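Local coordinates for haemagglutinin I (Physarum polycephalum, PDB 3A5P), which agglutinates red blood cells as a lectin, probably by binding cell-surface carbohydrate through a minimal legume-lectin-like recognition domain, at residues Y31-S43 / F92-A104. Residues are numbered along the deposited sequence; the frame is centred on the assembly and turned at random.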
ATOM      1  N   TYR A  31       5.916   0.739  -2.970  1.00 15.65           N
ATOM      2  CA  TYR A  31       5.006   0.981  -1.843  1.00 15.28           C
ATOM      3  C   TYR A  31       5.812   0.846  -0.577  1.00 15.21           C
ATOM      4  O   TYR A  31       6.417  -0.213  -0.332  1.00 15.91           O
ATOM      5  CB  TYR A  31       3.862  -0.046  -1.884  1.00 14.98           C
ATOM      6  CG  TYR A  31       3.052   0.014  -3.166  1.00 14.43           C
ATOM      7  CD1 TYR A  31       1.965   0.884  -3.281  1.00 15.08           C
ATOM      8  CD2 TYR A  31       3.393  -0.762  -4.267  1.00 14.00           C
ATOM      9  CE1 TYR A  31       1.226   0.963  -4.444  1.00 14.58           C
ATOM     10  CE2 TYR A  31       2.656  -0.685  -5.464  1.00 12.27           C
ATOM     11  CZ  TYR A  31       1.568   0.174  -5.535  1.00 12.83           C
ATOM     12  OH  TYR A  31       0.840   0.258  -6.700  1.00 15.85           O
ATOM     13  N   VAL A  32       5.872   1.922   0.206  1.00 14.65           N
ATOM     14  CA  VAL A  32       6.499   1.841   1.524  1.00 14.20           C
ATOM     15  C   VAL A  32       5.395   1.673   2.558  1.00 14.56           C
ATOM     16  O   VAL A  32       4.506   2.532   2.680  1.00 14.47           O
ATOM     17  CB  VAL A  32       7.398   3.065   1.860  1.00 14.32           C
ATOM     18  CG1 VAL A  32       7.947   2.938   3.279  1.00 14.73           C
ATOM     19  CG2 VAL A  32       8.552   3.130   0.884  1.00 15.03           C
ATOM     20  N   THR A  33       5.465   0.562   3.287  1.00 14.56           N
ATOM     21  CA  THR A  33       4.405   0.170   4.198  1.00 15.14           C
ATOM     22  C   THR A  33       4.883   0.246   5.641  1.00 14.97           C
ATOM     23  O   THR A  33       6.025  -0.093   5.931  1.00 14.89           O
ATOM     24  CB  THR A  33       3.900  -1.270   3.901  1.00 15.36           C
ATOM     25  OG1 THR A  33       4.997  -2.211   4.024  1.00 15.36           O
ATOM     26  CG2 THR A  33       3.255  -1.325   2.485  1.00 16.37           C
ATOM     27  N   VAL A  34       4.011   0.727   6.524  1.00 15.72           N
ATOM     28  CA  VAL A  34       4.301   0.779   7.971  1.00 15.64           C
ATOM     29  C   VAL A  34       3.036   0.294   8.656  1.00 16.26           C
ATOM     30  O   VAL A  34       1.946   0.875   8.465  1.00 15.52           O
ATOM     31  CB  VAL A  34       4.623   2.232   8.470  1.00 15.56           C
ATOM     32  CG1 VAL A  34       4.963   2.220   9.983  1.00 15.72           C
ATOM     33  CG2 VAL A  34       5.756   2.860   7.666  1.00 16.73           C
ATOM     34  N   THR A  35       3.168  -0.773   9.435  1.00 16.63           N
ATOM     35  CA  THR A  35       2.012  -1.406  10.055  1.00 17.36           C
ATOM     36  C   THR A  35       1.198  -0.379  10.827  1.00 17.89           C
ATOM     37  O   THR A  35       1.757   0.367  11.665  1.00 17.69           O
ATOM     38  CB  THR A  35       2.476  -2.507  11.005  1.00 17.85           C
ATOM     39  OG1 THR A  35       3.089  -3.558  10.243  1.00 18.36           O
ATOM     40  CG2 THR A  35       1.293  -3.049  11.821  1.00 18.11           C
ATOM     41  N   GLY A  36      -0.103  -0.321  10.520  1.00 17.30           N
ATOM     42  CA  GLY A  36      -1.033   0.564  11.219  1.00 18.69           C
ATOM     43  C   GLY A  36      -1.337   1.817  10.410  1.00 18.21           C
ATOM     44  O   GLY A  36      -2.267   2.561  10.731  1.00 18.49           O
ATOM     45  N   TYR A  37      -0.551   2.049   9.360  1.00 17.60           N
ATOM     46  CA  TYR A  37      -0.709   3.248   8.551  1.00 17.33           C
ATOM     47  C   TYR A  37      -0.981   2.933   7.094  1.00 17.22           C
ATOM     48  O   TYR A  37      -0.708   1.826   6.633  1.00 16.17           O
ATOM     49  CB  TYR A  37       0.566   4.093   8.627  1.00 18.47           C
ATOM     50  CG  TYR A  37       0.887   4.509  10.046  1.00 19.27           C
ATOM     51  CD1 TYR A  37       0.323   5.668  10.588  1.00 19.77           C
ATOM     52  CD2 TYR A  37       1.717   3.727  10.843  1.00 20.72           C
ATOM     53  CE1 TYR A  37       0.599   6.054  11.904  1.00 22.10           C
ATOM     54  CE2 TYR A  37       2.010   4.100  12.166  1.00 23.12           C
ATOM     55  CZ  TYR A  37       1.441   5.264  12.678  1.00 23.53           C
ATOM     56  OH  TYR A  37       1.715   5.656  13.960  1.00 25.06           O
ATOM     57  N   ALA A  38      -1.463   3.952   6.374  1.00 16.46           N
ATOM     58  CA  ALA A  38      -1.658   3.870   4.923  1.00 16.54           C
ATOM     59  C   ALA A  38      -0.310   3.782   4.200  1.00 16.44           C
ATOM     60  O   ALA A  38       0.643   4.485   4.584  1.00 16.45           O
ATOM     61  CB  ALA A  38      -2.469   5.052   4.435  1.00 16.69           C
ATOM     62  N   PRO A  39      -0.202   2.894   3.176  1.00 17.04           N
ATOM     63  CA  PRO A  39       1.030   2.843   2.390  1.00 16.40           C
ATOM     64  C   PRO A  39       1.316   4.188   1.723  1.00 16.43           C
ATOM     65  O   PRO A  39       0.386   4.938   1.391  1.00 16.52           O
ATOM     66  CB  PRO A  39       0.747   1.767   1.323  1.00 17.23           C
ATOM     67  CG  PRO A  39      -0.310   0.874   1.963  1.00 17.89           C
ATOM     68  CD  PRO A  39      -1.176   1.870   2.743  1.00 16.99           C
ATOM     69  N   ILE A  40       2.597   4.498   1.596  1.00 15.39           N
ATOM     70  CA  ILE A  40       3.053   5.604   0.774  1.00 15.88           C
ATOM     71  C   ILE A  40       3.395   5.017  -0.596  1.00 15.77           C
ATOM     72  O   ILE A  40       4.220   4.114  -0.676  1.00 16.52           O
ATOM     73  CB  ILE A  40       4.321   6.258   1.383  1.00 16.00           C
ATOM     74  CG1 ILE A  40       4.086   6.671   2.851  1.00 16.26           C
ATOM     75  CG2 ILE A  40       4.864   7.422   0.478  1.00 14.94           C
ATOM     76  CD1 ILE A  40       5.380   6.926   3.589  1.00 21.82           C
ATOM     77  N   THR A  41       2.753   5.514  -1.656  1.00 14.82           N
ATOM     78  CA  THR A  41       2.998   5.022  -3.018  1.00 15.27           C
ATOM     79  C   THR A  41       3.940   5.964  -3.776  1.00 15.13           C
ATOM     80  O   THR A  41       3.780   7.185  -3.737  1.00 15.58           O
ATOM     81  CB  THR A  41       1.656   4.844  -3.833  1.00 15.04           C
ATOM     82  OG1 THR A  41       0.783   3.958  -3.126  1.00 14.91           O
ATOM     83  CG2 THR A  41       1.937   4.283  -5.253  1.00 14.94           C
ATOM     84  N   PHE A  42       4.940   5.380  -4.424  1.00 15.09           N
ATOM     85  CA  PHE A  42       5.858   6.103  -5.302  1.00 15.57           C
ATOM     86  C   PHE A  42       5.566   5.614  -6.711  1.00 15.90           C
ATOM     87  O   PHE A  42       5.541   4.414  -6.950  1.00 15.53           O
ATOM     88  CB  PHE A  42       7.317   5.752  -4.958  1.00 15.72           C
ATOM     89  CG  PHE A  42       7.744   6.179  -3.585  1.00 15.88           C
ATOM     90  CD1 PHE A  42       8.573   7.292  -3.423  1.00 17.63           C
ATOM     91  CD2 PHE A  42       7.333   5.469  -2.455  1.00 16.39           C
ATOM     92  CE1 PHE A  42       8.974   7.703  -2.140  1.00 19.11           C
ATOM     93  CE2 PHE A  42       7.721   5.877  -1.172  1.00 17.95           C
ATOM     94  CZ  PHE A  42       8.551   6.985  -1.017  1.00 17.98           C
ATOM     95  N   SER A  43       5.343   6.528  -7.643  1.00 16.99           N
ATOM     96  CA  SER A  43       5.004   6.109  -9.015  1.00 17.33           C
ATOM     97  C   SER A  43       5.211   7.240 -10.011  1.00 19.03           C
ATOM     98  O   SER A  43       5.457   8.387  -9.622  1.00 19.60           O
ATOM     99  CB  SER A  43       3.551   5.583  -9.084  1.00 17.66           C
ATOM    100  OG  SER A  43       2.599   6.635  -8.953  1.00 18.16           O
ATOM    101  N   PHE A  92      17.886  16.102  -5.320  1.00 22.03           N
ATOM    102  CA  PHE A  92      17.563  17.204  -6.234  1.00 23.08           C
ATOM    103  C   PHE A  92      16.401  17.992  -5.681  1.00 24.06           C
ATOM    104  O   PHE A  92      15.358  17.433  -5.367  1.00 24.16           O
ATOM    105  CB  PHE A  92      17.251  16.682  -7.640  1.00 21.92           C
ATOM    106  CG  PHE A  92      18.378  15.909  -8.241  1.00 22.92           C
ATOM    107  CD1 PHE A  92      19.281  16.520  -9.114  1.00 23.06           C
ATOM    108  CD2 PHE A  92      18.561  14.562  -7.916  1.00 21.25           C
ATOM    109  CE1 PHE A  92      20.347  15.791  -9.646  1.00 22.14           C
ATOM    110  CE2 PHE A  92      19.598  13.829  -8.450  1.00 22.15           C
ATOM    111  CZ  PHE A  92      20.504  14.440  -9.317  1.00 23.92           C
ATOM    112  N   GLY A  93      16.595  19.296  -5.540  1.00 24.63           N
ATOM    113  CA  GLY A  93      15.611  20.136  -4.895  1.00 26.24           C
ATOM    114  C   GLY A  93      15.635  19.830  -3.406  1.00 26.59           C
ATOM    115  O   GLY A  93      16.513  19.128  -2.921  1.00 27.64           O
ATOM    116  N   ASP A  94      14.664  20.338  -2.681  1.00 27.20           N
ATOM    117  CA  ASP A  94      14.652  20.132  -1.230  1.00 27.57           C
ATOM    118  C   ASP A  94      13.961  18.827  -0.844  1.00 26.09           C
ATOM    119  O   ASP A  94      13.085  18.351  -1.556  1.00 24.86           O
ATOM    120  CB  ASP A  94      14.004  21.316  -0.535  1.00 28.77           C
ATOM    121  CG  ASP A  94      14.809  22.591  -0.720  1.00 32.57           C
ATOM    122  OD1 ASP A  94      16.052  22.546  -0.519  1.00 36.49           O
ATOM    123  OD2 ASP A  94      14.193  23.616  -1.088  1.00 38.18           O
ATOM    124  N   ALA A  95      14.390  18.256   0.281  1.00 25.16           N
ATOM    125  CA  ALA A  95      13.677  17.136   0.886  1.00 24.45           C
ATOM    126  C   ALA A  95      12.280  17.611   1.251  1.00 23.58           C
ATOM    127  O   ALA A  95      12.065  18.806   1.516  1.00 23.99           O
ATOM    128  CB  ALA A  95      14.428  16.611   2.138  1.00 24.22           C
ATOM    129  N   GLN A  96      11.321  16.689   1.236  1.00 22.25           N
ATOM    130  CA  GLN A  96       9.937  17.032   1.539  1.00 22.07           C
ATOM    131  C   GLN A  96       9.411  16.129   2.641  1.00 21.60           C
ATOM    132  O   GLN A  96       9.747  14.946   2.693  1.00 21.33           O
ATOM    133  CB  GLN A  96       9.101  16.935   0.271  1.00 22.77           C
ATOM    134  CG  GLN A  96       9.602  17.933  -0.785  1.00 24.63           C
ATOM    135  CD  GLN A  96       8.714  18.013  -1.968  1.00 29.13           C
ATOM    136  OE1 GLN A  96       7.642  18.619  -1.915  1.00 28.91           O
ATOM    137  NE2 GLN A  96       9.144  17.394  -3.064  1.00 31.51           N
ATOM    138  N   HIS A  97       8.608  16.705   3.529  1.00 20.02           N
ATOM    139  CA  HIS A  97       8.112  16.001   4.688  1.00 19.49           C
ATOM    140  C   HIS A  97       6.650  15.587   4.506  1.00 18.92           C
ATOM    141  O   HIS A  97       5.866  16.318   3.900  1.00 19.18           O
ATOM    142  CB  HIS A  97       8.251  16.918   5.912  1.00 19.74           C
ATOM    143  CG  HIS A  97       7.669  16.359   7.168  1.00 19.14           C
ATOM    144  ND1 HIS A  97       6.377  16.629   7.571  1.00 20.95           N
ATOM    145  CD2 HIS A  97       8.211  15.577   8.131  1.00 18.74           C
ATOM    146  CE1 HIS A  97       6.143  16.021   8.722  1.00 20.97           C
ATOM    147  NE2 HIS A  97       7.239  15.366   9.080  1.00 18.87           N
ATOM    148  N   LEU A  98       6.294  14.421   5.046  1.00 18.84           N
ATOM    149  CA  LEU A  98       4.897  14.061   5.283  1.00 18.14           C
ATOM    150  C   LEU A  98       4.784  13.335   6.623  1.00 18.25           C
ATOM    151  O   LEU A  98       5.791  12.947   7.241  1.00 17.48           O
ATOM    152  CB  LEU A  98       4.328  13.190   4.130  1.00 18.71           C
ATOM    153  CG  LEU A  98       4.995  11.827   3.827  1.00 19.10           C
ATOM    154  CD1 LEU A  98       4.517  10.708   4.780  1.00 17.81           C
ATOM    155  CD2 LEU A  98       4.798  11.362   2.346  1.00 18.38           C
ATOM    156  N   THR A  99       3.546  13.158   7.057  1.00 18.18           N
ATOM    157  CA  THR A  99       3.274  12.350   8.231  0.50 18.30           C
ATOM    158  C   THR A  99       2.341  11.228   7.871  1.00 18.17           C
ATOM    159  O   THR A  99       1.336  11.417   7.152  1.00 17.94           O
ATOM    160  CB  THR A  99       2.680  13.148   9.398  0.50 18.60           C
ATOM    161  OG1 THR A  99       1.571  13.930   8.936  0.50 19.51           O
ATOM    162  CG2 THR A  99       3.731  14.044   9.991  0.50 18.36           C
ATOM    163  N   LEU A 100       2.711  10.042   8.352  1.00 17.96           N
ATOM    164  CA  LEU A 100       1.938   8.817   8.154  1.00 17.74           C
ATOM    165  C   LEU A 100       0.497   9.008   8.604  1.00 18.81           C
ATOM    166  O   LEU A 100       0.243   9.680   9.615  1.00 19.09           O
ATOM    167  CB  LEU A 100       2.574   7.662   8.938  1.00 18.12           C
ATOM    168  CG  LEU A 100       3.963   7.222   8.445  1.00 17.19           C
ATOM    169  CD1 LEU A 100       4.547   6.095   9.341  1.00 16.38           C
ATOM    170  CD2 LEU A 100       3.946   6.811   6.967  1.00 17.46           C
ATOM    171  N   LYS A 101      -0.428   8.405   7.871  1.00 18.29           N
ATOM    172  CA  LYS A 101      -1.852   8.493   8.192  1.00 19.32           C
ATOM    173  C   LYS A 101      -2.318   7.191   8.807  1.00 19.44           C
ATOM    174  O   LYS A 101      -2.208   6.123   8.180  1.00 18.40           O
ATOM    175  CB  LYS A 101      -2.645   8.793   6.922  1.00 19.95           C
ATOM    176  CG  LYS A 101      -2.386  10.178   6.406  1.00 23.04           C
ATOM    177  CD  LYS A 101      -2.387  10.222   4.887  1.00 29.20           C
ATOM    178  CE  LYS A 101      -3.749  10.035   4.313  1.00 29.51           C
ATOM    179  NZ  LYS A 101      -3.869  10.813   3.056  1.00 30.76           N
ATOM    180  N   LYS A 102      -2.822   7.268  10.043  1.00 19.72           N
ATOM    181  CA  LYS A 102      -3.309   6.068  10.715  1.00 21.59           C
ATOM    182  C   LYS A 102      -4.503   5.502   9.974  1.00 21.29           C
ATOM    183  O   LYS A 102      -5.367   6.249   9.514  1.00 21.76           O
ATOM    184  CB  LYS A 102      -3.692   6.337  12.176  1.00 22.39           C
ATOM    185  CG  LYS A 102      -2.525   6.394  13.077  1.00 26.58           C
ATOM    186  CD  LYS A 102      -2.913   6.113  14.514  1.00 32.90           C
ATOM    187  CE  LYS A 102      -1.682   6.276  15.424  1.00 36.72           C
ATOM    188  NZ  LYS A 102      -2.039   6.104  16.876  1.00 40.72           N
ATOM    189  N   LEU A 103      -4.535   4.183   9.835  1.00 21.88           N
ATOM    190  CA  LEU A 103      -5.748   3.522   9.335  1.00 21.82           C
ATOM    191  C   LEU A 103      -6.746   3.396  10.485  1.00 23.31           C
ATOM    192  O   LEU A 103      -6.438   2.853  11.546  1.00 24.24           O
ATOM    193  CB  LEU A 103      -5.435   2.172   8.684  1.00 21.86           C
ATOM    194  CG  LEU A 103      -4.460   2.249   7.497  1.00 19.79           C
ATOM    195  CD1 LEU A 103      -4.107   0.845   7.028  1.00 19.91           C
ATOM    196  CD2 LEU A 103      -5.035   3.082   6.336  1.00 21.28           C
ATOM    197  N   ALA A 104      -7.931   3.938  10.269  1.00 24.37           N
ATOM    198  CA  ALA A 104      -8.945   4.021  11.329  1.00 25.06           C
ATOM    199  C   ALA A 104      -9.976   2.912  11.184  1.00 25.25           C
ATOM    200  O   ALA A 104     -10.085   2.325  10.114  1.00 24.26           O
ATOM    201  CB  ALA A 104      -9.618   5.389  11.289  1.00 25.35           C
ATOM    202  OXT ALA A 104     -10.711   2.567  12.134  1.00 26.41           O
TER
HETATM  203  O   HOH W   1       0.401   7.071   5.588  1.00 14.56           O
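With CG beside the backbone N (chi1 -59°), the Tyr-37 ring meets Leu-100, whose own CG takes the same position (chi1 -66°) and splits its methyls between two neighbours. Leu-100 CD1 lies over one ring face, 4.1 Å from the centroid of the Tyr-37 ring, in a CH-pi contact, and also meets both methyls of Val-34; Leu-100 CD2 reaches Ile-40 CD1 at 3.7 Å. Leu-98 CD1 extends the apolar row to the same Ile-40 methyl. Lys-102 runs alongside the tyrosine, pointing the same way, its CG 3.4 Å from Tyr-37 CE1. In this two-sheet sandwich of the concanavalin clan, the backbone leaves strand 96-99, outermost in its sheet within this chain, and runs antiparallel alongside the end of the type II beta turn 34-37, which begins the link between strands 30-34 and 40-43 of the other sheet. Tyr-37 and Lys-102 form a single antiparallel bridge, a non-hydrogen-bonded pair flanked by two bonds: Leu-103 N donates to Gly-36 O (2.9 Å, 173°) and Ala-38 N to Lys-101 O (2.9 Å), almost straight down the carbonyl. One water continues the link, donating to Ala-38 O and accepting from Lys-101 N. Leu-103 CD2 packs on Ala-38 CB at 3.8 Å. Lys-101 NZ turns away to Asn-60 O and Asp-63, and to Asp-62 of the second subunit, whose Arg-64 and His-59 bind the Ala-104 carboxylate.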